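Local coordinates for transcriptional regulator (Enterococcus faecalis, PDB 3QFI), which is a putative transcriptional regulator of the LytR-CpsA-Psr family whose precise function is not known, at residues T13-L25 with L208-Y220. Numbering follows the deposited sequence.
Sequences TANIDAQEPFSVL and LTWDDMMDIQSKY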
ATOM      1  N   THR A  13      -4.109  13.748 -13.113  1.00 32.48           N
ATOM      2  CA  THR A  13      -4.144  13.998 -14.584  1.00 39.06           C
ATOM      3  C   THR A  13      -4.539  12.739 -15.375  1.00 39.75           C
ATOM      4  O   THR A  13      -4.866  12.819 -16.560  1.00 42.37           O
ATOM      5  CB  THR A  13      -2.768  14.524 -15.111  1.00 44.13           C
ATOM      6  OG1 THR A  13      -1.737  13.562 -14.853  1.00 45.41           O
ATOM      7  CG2 THR A  13      -2.406  15.845 -14.440  1.00 39.57           C
ATOM      8  N   ALA A  14      -4.511  11.579 -14.724  1.00 33.73           N
ATOM      9  CA  ALA A  14      -4.894  10.327 -15.380  1.00 26.34           C
ATOM     10  C   ALA A  14      -6.367  10.380 -15.812  1.00 18.89           C
ATOM     11  O   ALA A  14      -7.244  10.611 -14.990  1.00 20.03           O
ATOM     12  CB  ALA A  14      -4.671   9.163 -14.427  1.00 17.85           C
ATOM     13  N   ASN A  15      -6.644  10.175 -17.096  1.00 20.90           N
ATOM     14  CA  ASN A  15      -8.035  10.213 -17.575  1.00 22.97           C
ATOM     15  C   ASN A  15      -8.731   8.874 -17.326  1.00 19.73           C
ATOM     16  O   ASN A  15      -8.589   7.946 -18.107  1.00 24.81           O
ATOM     17  CB  ASN A  15      -8.072  10.546 -19.070  1.00 19.90           C
ATOM     18  CG  ASN A  15      -9.490  10.807 -19.583  1.00 34.36           C
ATOM     19  OD1 ASN A  15      -9.677  11.413 -20.646  1.00 29.93           O
ATOM     20  ND2 ASN A  15     -10.490  10.342 -18.835  1.00 32.06           N
ATOM     21  N   ILE A  16      -9.487   8.780 -16.239  1.00 22.61           N
ATOM     22  CA  ILE A  16     -10.169   7.533 -15.895  1.00 31.49           C
ATOM     23  C   ILE A  16     -11.232   7.165 -16.901  1.00 30.96           C
ATOM     24  O   ILE A  16     -11.500   5.980 -17.145  1.00 21.84           O
ATOM     25  CB  ILE A  16     -10.823   7.618 -14.515  1.00 36.52           C
ATOM     26  CG1 ILE A  16      -9.733   7.727 -13.450  1.00 38.52           C
ATOM     27  CG2 ILE A  16     -11.667   6.379 -14.262  1.00 37.14           C
ATOM     28  CD1 ILE A  16     -10.268   7.825 -12.045  1.00 58.24           C
ATOM     29  N   ASP A  17     -11.852   8.193 -17.468  1.00 30.42           N
ATOM     30  CA  ASP A  17     -12.884   8.008 -18.464  1.00 20.24           C
ATOM     31  C   ASP A  17     -12.289   7.242 -19.653  1.00 16.52           C
ATOM     32  O   ASP A  17     -12.923   6.333 -20.182  1.00 24.28           O
ATOM     33  CB  ASP A  17     -13.428   9.378 -18.877  1.00 16.14           C
ATOM     34  CG  ASP A  17     -14.500   9.290 -19.930  1.00 12.97           C
ATOM     35  OD1 ASP A  17     -14.145   9.227 -21.132  1.00 21.63           O
ATOM     36  OD2 ASP A  17     -15.696   9.279 -19.557  1.00 19.82           O
ATOM     37  N   ALA A  18     -11.067   7.577 -20.057  1.00  6.90           N
ATOM     38  CA  ALA A  18     -10.437   6.875 -21.182  1.00 11.87           C
ATOM     39  C   ALA A  18      -9.687   5.605 -20.738  1.00  7.74           C
ATOM     40  O   ALA A  18      -8.857   5.067 -21.475  1.00  8.71           O
ATOM     41  CB  ALA A  18      -9.487   7.819 -21.921  1.00  4.34           C
ATOM     42  N   GLN A  19     -10.017   5.124 -19.545  1.00 14.30           N
ATOM     43  CA  GLN A  19      -9.394   3.940 -18.967  1.00 18.16           C
ATOM     44  C   GLN A  19      -7.881   4.043 -19.130  1.00 15.02           C
ATOM     45  O   GLN A  19      -7.194   3.156 -19.651  1.00 13.59           O
ATOM     46  CB  GLN A  19      -9.923   2.654 -19.606  1.00 19.04           C
ATOM     47  CG  GLN A  19      -9.374   2.354 -20.981  1.00 20.27           C
ATOM     48  CD  GLN A  19      -9.329   0.863 -21.276  1.00 23.56           C
ATOM     49  OE1 GLN A  19      -8.643   0.431 -22.205  1.00 27.78           O
ATOM     50  NE2 GLN A  19     -10.070   0.070 -20.492  1.00  5.67           N
ATOM     51  N   GLU A  20      -7.374   5.175 -18.685  1.00 20.17           N
ATOM     52  CA  GLU A  20      -5.961   5.437 -18.741  1.00 27.32           C
ATOM     53  C   GLU A  20      -5.447   4.840 -17.436  1.00 27.59           C
ATOM     54  O   GLU A  20      -6.099   4.938 -16.392  1.00 31.29           O
ATOM     55  CB  GLU A  20      -5.756   6.943 -18.804  1.00 21.00           C
ATOM     56  CG  GLU A  20      -4.373   7.410 -19.130  1.00 34.50           C
ATOM     57  CD  GLU A  20      -4.365   8.891 -19.483  1.00 42.13           C
ATOM     58  OE1 GLU A  20      -4.874   9.235 -20.572  1.00 42.53           O
ATOM     59  OE2 GLU A  20      -3.877   9.708 -18.669  1.00 40.91           O
ATOM     60  N   PRO A  21      -4.296   4.165 -17.490  1.00 29.42           N
ATOM     61  CA  PRO A  21      -3.671   3.532 -16.318  1.00 25.97           C
ATOM     62  C   PRO A  21      -3.500   4.553 -15.206  1.00 24.10           C
ATOM     63  O   PRO A  21      -3.056   5.673 -15.448  1.00 28.65           O
ATOM     64  CB  PRO A  21      -2.327   3.057 -16.857  1.00 26.64           C
ATOM     65  CG  PRO A  21      -2.639   2.780 -18.321  1.00 35.49           C
ATOM     66  CD  PRO A  21      -3.476   3.976 -18.698  1.00 25.09           C
ATOM     67  N   PHE A  22      -3.848   4.189 -13.984  1.00 17.07           N
ATOM     68  CA  PHE A  22      -3.694   5.154 -12.914  1.00 15.33           C
ATOM     69  C   PHE A  22      -3.179   4.463 -11.658  1.00 15.34           C
ATOM     70  O   PHE A  22      -3.117   3.229 -11.591  1.00  9.93           O
ATOM     71  CB  PHE A  22      -5.023   5.876 -12.664  1.00 10.69           C
ATOM     72  CG  PHE A  22      -6.050   5.019 -12.027  1.00  5.39           C
ATOM     73  CD1 PHE A  22      -6.148   4.951 -10.648  1.00  8.66           C
ATOM     74  CD2 PHE A  22      -6.899   4.251 -12.798  1.00  7.44           C
ATOM     75  CE1 PHE A  22      -7.088   4.122 -10.032  1.00  1.00           C
ATOM     76  CE2 PHE A  22      -7.846   3.416 -12.199  1.00  5.62           C
ATOM     77  CZ  PHE A  22      -7.934   3.357 -10.805  1.00  5.25           C
ATOM     78  N   SER A  23      -2.818   5.257 -10.663  1.00 13.30           N
ATOM     79  CA  SER A  23      -2.254   4.704  -9.445  1.00 10.02           C
ATOM     80  C   SER A  23      -2.944   5.258  -8.216  1.00  9.24           C
ATOM     81  O   SER A  23      -3.538   6.339  -8.250  1.00 11.25           O
ATOM     82  CB  SER A  23      -0.777   5.054  -9.371  1.00  8.96           C
ATOM     83  OG  SER A  23      -0.634   6.386  -8.913  1.00  4.31           O
ATOM     84  N   VAL A  24      -2.845   4.536  -7.113  1.00  5.03           N
ATOM     85  CA  VAL A  24      -3.489   5.003  -5.905  1.00  3.71           C
ATOM     86  C   VAL A  24      -2.775   4.522  -4.653  1.00 13.52           C
ATOM     87  O   VAL A  24      -2.286   3.388  -4.581  1.00 19.59           O
ATOM     88  CB  VAL A  24      -4.961   4.563  -5.891  1.00  5.97           C
ATOM     89  CG1 VAL A  24      -5.089   3.195  -6.538  1.00  1.00           C
ATOM     90  CG2 VAL A  24      -5.488   4.527  -4.459  1.00 10.44           C
ATOM     91  N   LEU A  25      -2.687   5.416  -3.675  1.00  8.59           N
ATOM     92  CA  LEU A  25      -2.045   5.111  -2.406  1.00  3.55           C
ATOM     93  C   LEU A  25      -3.136   4.795  -1.388  1.00 13.84           C
ATOM     94  O   LEU A  25      -4.027   5.608  -1.144  1.00 12.94           O
ATOM     95  CB  LEU A  25      -1.238   6.316  -1.913  1.00 10.09           C
ATOM     96  CG  LEU A  25      -0.499   6.093  -0.589  1.00 20.66           C
ATOM     97  CD1 LEU A  25       0.776   5.307  -0.873  1.00 26.02           C
ATOM     98  CD2 LEU A  25      -0.156   7.417   0.087  1.00 29.57           C
ATOM     99  N   LEU A 208     -11.394  10.425  -4.537  1.00 21.68           N
ATOM    100  CA  LEU A 208     -12.024   9.582  -5.544  1.00 19.31           C
ATOM    101  C   LEU A 208     -13.540   9.730  -5.451  1.00 16.64           C
ATOM    102  O   LEU A 208     -14.141   9.434  -4.417  1.00 28.65           O
ATOM    103  CB  LEU A 208     -11.622   8.128  -5.298  1.00 13.40           C
ATOM    104  CG  LEU A 208     -11.640   7.143  -6.468  1.00 11.49           C
ATOM    105  CD1 LEU A 208     -10.782   7.660  -7.621  1.00  6.74           C
ATOM    106  CD2 LEU A 208     -11.115   5.805  -5.982  1.00 13.91           C
ATOM    107  N   THR A 209     -14.157  10.193  -6.532  1.00 17.77           N
ATOM    108  CA  THR A 209     -15.599  10.391  -6.537  1.00 17.64           C
ATOM    109  C   THR A 209     -16.366   9.119  -6.833  1.00 20.04           C
ATOM    110  O   THR A 209     -15.784   8.078  -7.138  1.00 24.29           O
ATOM    111  CB  THR A 209     -16.035  11.465  -7.567  1.00 20.86           C
ATOM    112  OG1 THR A 209     -15.758  11.009  -8.898  1.00 18.78           O
ATOM    113  CG2 THR A 209     -15.292  12.775  -7.314  1.00 22.50           C
ATOM    114  N   TRP A 210     -17.685   9.219  -6.737  1.00 27.22           N
ATOM    115  CA  TRP A 210     -18.572   8.093  -6.978  1.00 31.37           C
ATOM    116  C   TRP A 210     -18.500   7.750  -8.456  1.00 24.00           C
ATOM    117  O   TRP A 210     -18.377   6.588  -8.831  1.00 13.12           O
ATOM    118  CB  TRP A 210     -19.992   8.486  -6.589  1.00 45.09           C
ATOM    119  CG  TRP A 210     -20.054   9.370  -5.367  1.00 62.90           C
ATOM    120  CD1 TRP A 210     -20.971  10.350  -5.119  1.00 75.13           C
ATOM    121  CD2 TRP A 210     -19.172   9.351  -4.228  1.00 68.01           C
ATOM    122  NE1 TRP A 210     -20.721  10.944  -3.903  1.00 78.04           N
ATOM    123  CE2 TRP A 210     -19.627  10.350  -3.333  1.00 72.35           C
ATOM    124  CE3 TRP A 210     -18.049   8.586  -3.874  1.00 65.76           C
ATOM    125  CZ2 TRP A 210     -18.995  10.609  -2.109  1.00 72.54           C
ATOM    126  CZ3 TRP A 210     -17.418   8.845  -2.652  1.00 69.08           C
ATOM    127  CH2 TRP A 210     -17.898   9.849  -1.785  1.00 68.42           C
ATOM    128  N   ASP A 211     -18.570   8.777  -9.294  1.00 21.49           N
ATOM    129  CA  ASP A 211     -18.489   8.589 -10.739  1.00 22.51           C
ATOM    130  C   ASP A 211     -17.183   7.853 -11.073  1.00 19.54           C
ATOM    131  O   ASP A 211     -17.151   6.999 -11.958  1.00 15.83           O
ATOM    132  CB  ASP A 211     -18.505   9.947 -11.450  1.00 26.42           C
ATOM    133  CG  ASP A 211     -19.581  10.871 -10.920  1.00 38.13           C
ATOM    134  OD1 ASP A 211     -20.782  10.561 -11.099  1.00 46.61           O
ATOM    135  OD2 ASP A 211     -19.224  11.910 -10.313  1.00 39.55           O
ATOM    136  N   ASP A 212     -16.109   8.204 -10.367  1.00 21.28           N
ATOM    137  CA  ASP A 212     -14.820   7.576 -10.591  1.00 17.80           C
ATOM    138  C   ASP A 212     -14.942   6.083 -10.323  1.00 20.15           C
ATOM    139  O   ASP A 212     -14.409   5.267 -11.069  1.00 20.29           O
ATOM    140  CB  ASP A 212     -13.738   8.196  -9.688  1.00 26.08           C
ATOM    141  CG  ASP A 212     -13.312   9.609 -10.139  1.00 29.99           C
ATOM    142  OD1 ASP A 212     -13.173   9.855 -11.357  1.00 36.44           O
ATOM    143  OD2 ASP A 212     -13.090  10.475  -9.264  1.00 25.39           O
ATOM    144  N   MET A 213     -15.662   5.730  -9.264  1.00 27.72           N
ATOM    145  CA  MET A 213     -15.865   4.330  -8.905  1.00 31.14           C
ATOM    146  C   MET A 213     -16.659   3.597  -9.992  1.00 31.60           C
ATOM    147  O   MET A 213     -16.274   2.503 -10.422  1.00 22.74           O
ATOM    148  CB  MET A 213     -16.617   4.229  -7.580  1.00 35.05           C
ATOM    149  CG  MET A 213     -15.936   3.337  -6.580  1.00 42.22           C
ATOM    150  SD  MET A 213     -14.391   4.060  -6.042  1.00 49.95           S
ATOM    151  CE  MET A 213     -14.968   5.024  -4.603  1.00 50.68           C
ATOM    152  N   MET A 214     -17.763   4.198 -10.428  1.00 30.00           N
ATOM    153  CA  MET A 214     -18.600   3.608 -11.469  1.00 32.67           C
ATOM    154  C   MET A 214     -17.796   3.432 -12.761  1.00 37.76           C
ATOM    155  O   MET A 214     -18.045   2.500 -13.524  1.00 44.54           O
ATOM    156  CB  MET A 214     -19.835   4.483 -11.743  1.00 34.92           C
ATOM    157  CG  MET A 214     -20.839   4.601 -10.586  1.00 31.47           C
ATOM    158  SD  MET A 214     -21.899   3.144 -10.273  1.00 36.88           S
ATOM    159  CE  MET A 214     -20.789   2.080  -9.328  1.00 39.52           C
ATOM    160  N   ASP A 215     -16.841   4.328 -13.010  1.00 28.97           N
ATOM    161  CA  ASP A 215     -16.001   4.237 -14.205  1.00 27.46           C
ATOM    162  C   ASP A 215     -15.037   3.065 -14.080  1.00 27.99           C
ATOM    163  O   ASP A 215     -14.685   2.426 -15.074  1.00 20.96           O
ATOM    164  CB  ASP A 215     -15.186   5.520 -14.405  1.00 28.65           C
ATOM    165  CG  ASP A 215     -15.954   6.599 -15.149  1.00 35.95           C
ATOM    166  OD1 ASP A 215     -15.359   7.665 -15.415  1.00 34.32           O
ATOM    167  OD2 ASP A 215     -17.141   6.386 -15.471  1.00 43.14           O
ATOM    168  N   ILE A 216     -14.605   2.799 -12.851  1.00 28.56           N
ATOM    169  CA  ILE A 216     -13.680   1.707 -12.583  1.00 23.73           C
ATOM    170  C   ILE A 216     -14.396   0.362 -12.654  1.00 28.91           C
ATOM    171  O   ILE A 216     -13.886  -0.576 -13.254  1.00 33.74           O
ATOM    172  CB  ILE A 216     -13.038   1.834 -11.179  1.00 24.01           C
ATOM    173  CG1 ILE A 216     -12.570   3.271 -10.925  1.00  6.73           C
ATOM    174  CG2 ILE A 216     -11.869   0.863 -11.055  1.00 12.61           C
ATOM    175  CD1 ILE A 216     -11.569   3.798 -11.921  1.00 38.62           C
ATOM    176  N   GLN A 217     -15.578   0.281 -12.044  1.00 39.92           N
ATOM    177  CA  GLN A 217     -16.368  -0.955 -12.023  1.00 50.40           C
ATOM    178  C   GLN A 217     -17.091  -1.231 -13.354  1.00 47.37           C
ATOM    179  O   GLN A 217     -18.196  -1.777 -13.366  1.00 51.90           O
ATOM    180  CB  GLN A 217     -17.408  -0.918 -10.877  1.00 58.95           C
ATOM    181  CG  GLN A 217     -16.828  -0.779  -9.448  1.00 64.45           C
ATOM    182  CD  GLN A 217     -17.887  -0.913  -8.334  1.00 61.49           C
ATOM    183  OE1 GLN A 217     -18.902  -0.207  -8.331  1.00 62.81           O
ATOM    184  NE2 GLN A 217     -17.634  -1.806  -7.377  1.00 50.92           N
ATOM    185  N   SER A 218     -16.471  -0.862 -14.469  1.00 39.39           N
ATOM    186  CA  SER A 218     -17.082  -1.080 -15.775  1.00 34.37           C
ATOM    187  C   SER A 218     -16.067  -0.911 -16.886  1.00 34.52           C
ATOM    188  O   SER A 218     -16.372  -1.123 -18.059  1.00 36.72           O
ATOM    189  CB  SER A 218     -18.211  -0.078 -16.002  1.00 35.20           C
ATOM    190  OG  SER A 218     -17.711   1.247 -16.005  1.00 45.16           O
ATOM    191  N   LYS A 219     -14.852  -0.535 -16.518  1.00 28.67           N
ATOM    192  CA  LYS A 219     -13.831  -0.303 -17.518  1.00 22.49           C
ATOM    193  C   LYS A 219     -12.450  -0.788 -17.119  1.00 24.48           C
ATOM    194  O   LYS A 219     -11.530  -0.795 -17.934  1.00 26.97           O
ATOM    195  CB  LYS A 219     -13.787   1.185 -17.815  1.00 23.02           C
ATOM    196  CG  LYS A 219     -15.032   1.701 -18.505  1.00  9.79           C
ATOM    197  CD  LYS A 219     -15.174   3.201 -18.355  1.00 24.26           C
ATOM    198  CE  LYS A 219     -13.844   3.903 -18.561  1.00 31.38           C
ATOM    199  NZ  LYS A 219     -13.275   3.561 -19.891  1.00 32.03           N
ATOM    200  N   TYR A 220     -12.323  -1.196 -15.862  1.00 22.01           N
ATOM    201  CA  TYR A 220     -11.062  -1.662 -15.319  1.00 20.89           C
ATOM    202  C   TYR A 220     -11.209  -3.047 -14.718  1.00 14.46           C
ATOM    203  O   TYR A 220     -10.318  -3.525 -14.021  1.00  8.79           O
ATOM    204  CB  TYR A 220     -10.563  -0.688 -14.241  1.00 17.14           C
ATOM    205  CG  TYR A 220     -10.059   0.630 -14.772  1.00 17.25           C
ATOM    206  CD1 TYR A 220     -10.942   1.632 -15.196  1.00 14.51           C
ATOM    207  CD2 TYR A 220      -8.686   0.870 -14.884  1.00 13.55           C
ATOM    208  CE1 TYR A 220     -10.466   2.843 -15.719  1.00  4.63           C
ATOM    209  CE2 TYR A 220      -8.204   2.070 -15.409  1.00 12.06           C
ATOM    210  CZ  TYR A 220      -9.103   3.052 -15.822  1.00  9.44           C
ATOM    211  OH  TYR A 220      -8.636   4.243 -16.333  1.00  8.29           O
TER
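F22 turns a ring edge toward a face of Y220: the centroids lie 5.2 Å apart, the planes stand at 74°, and F22 CE2 sits above the rim of the tyrosine ring rather than its middle, an offset edge-to-face pair. I216 reaches toward F22 from the opposite direction, and its CD1 touches both the F22 ring at CE2 and CG2 of I16, 3.5 Å from the latter. I16 is forked over the helix. With CG2 anti to the backbone N and CG1 beside it (chi1 -67°), CG2 drops onto I216 and the CB of D215, while CD1 extends to D212, crossing that side chain at about a right angle, 3.6 Å from D212 OD1. D212 also closes a capping box with T209 at the start of helix 210-216. In the fold, this helix follows edge strand 204-206 of the mixed sheet, and the contact joins it to the type I turn I16-Q19 that leads into strand 22-28; I50 of the adjacent strand 44-51 touches both F22 and Y220. Beyond the helix, the K219 chain is bent at chi3 and chi4, curling NZ back to donate to D17 O at 2.8 Å, from above the carbonyl plane. Q19 returns a weak bond from NE2 to K219 O. The carboxylates of D17 and D215 approach to 4.5 Å between OD2 and OD1, which may raise the proton affinity of one of them.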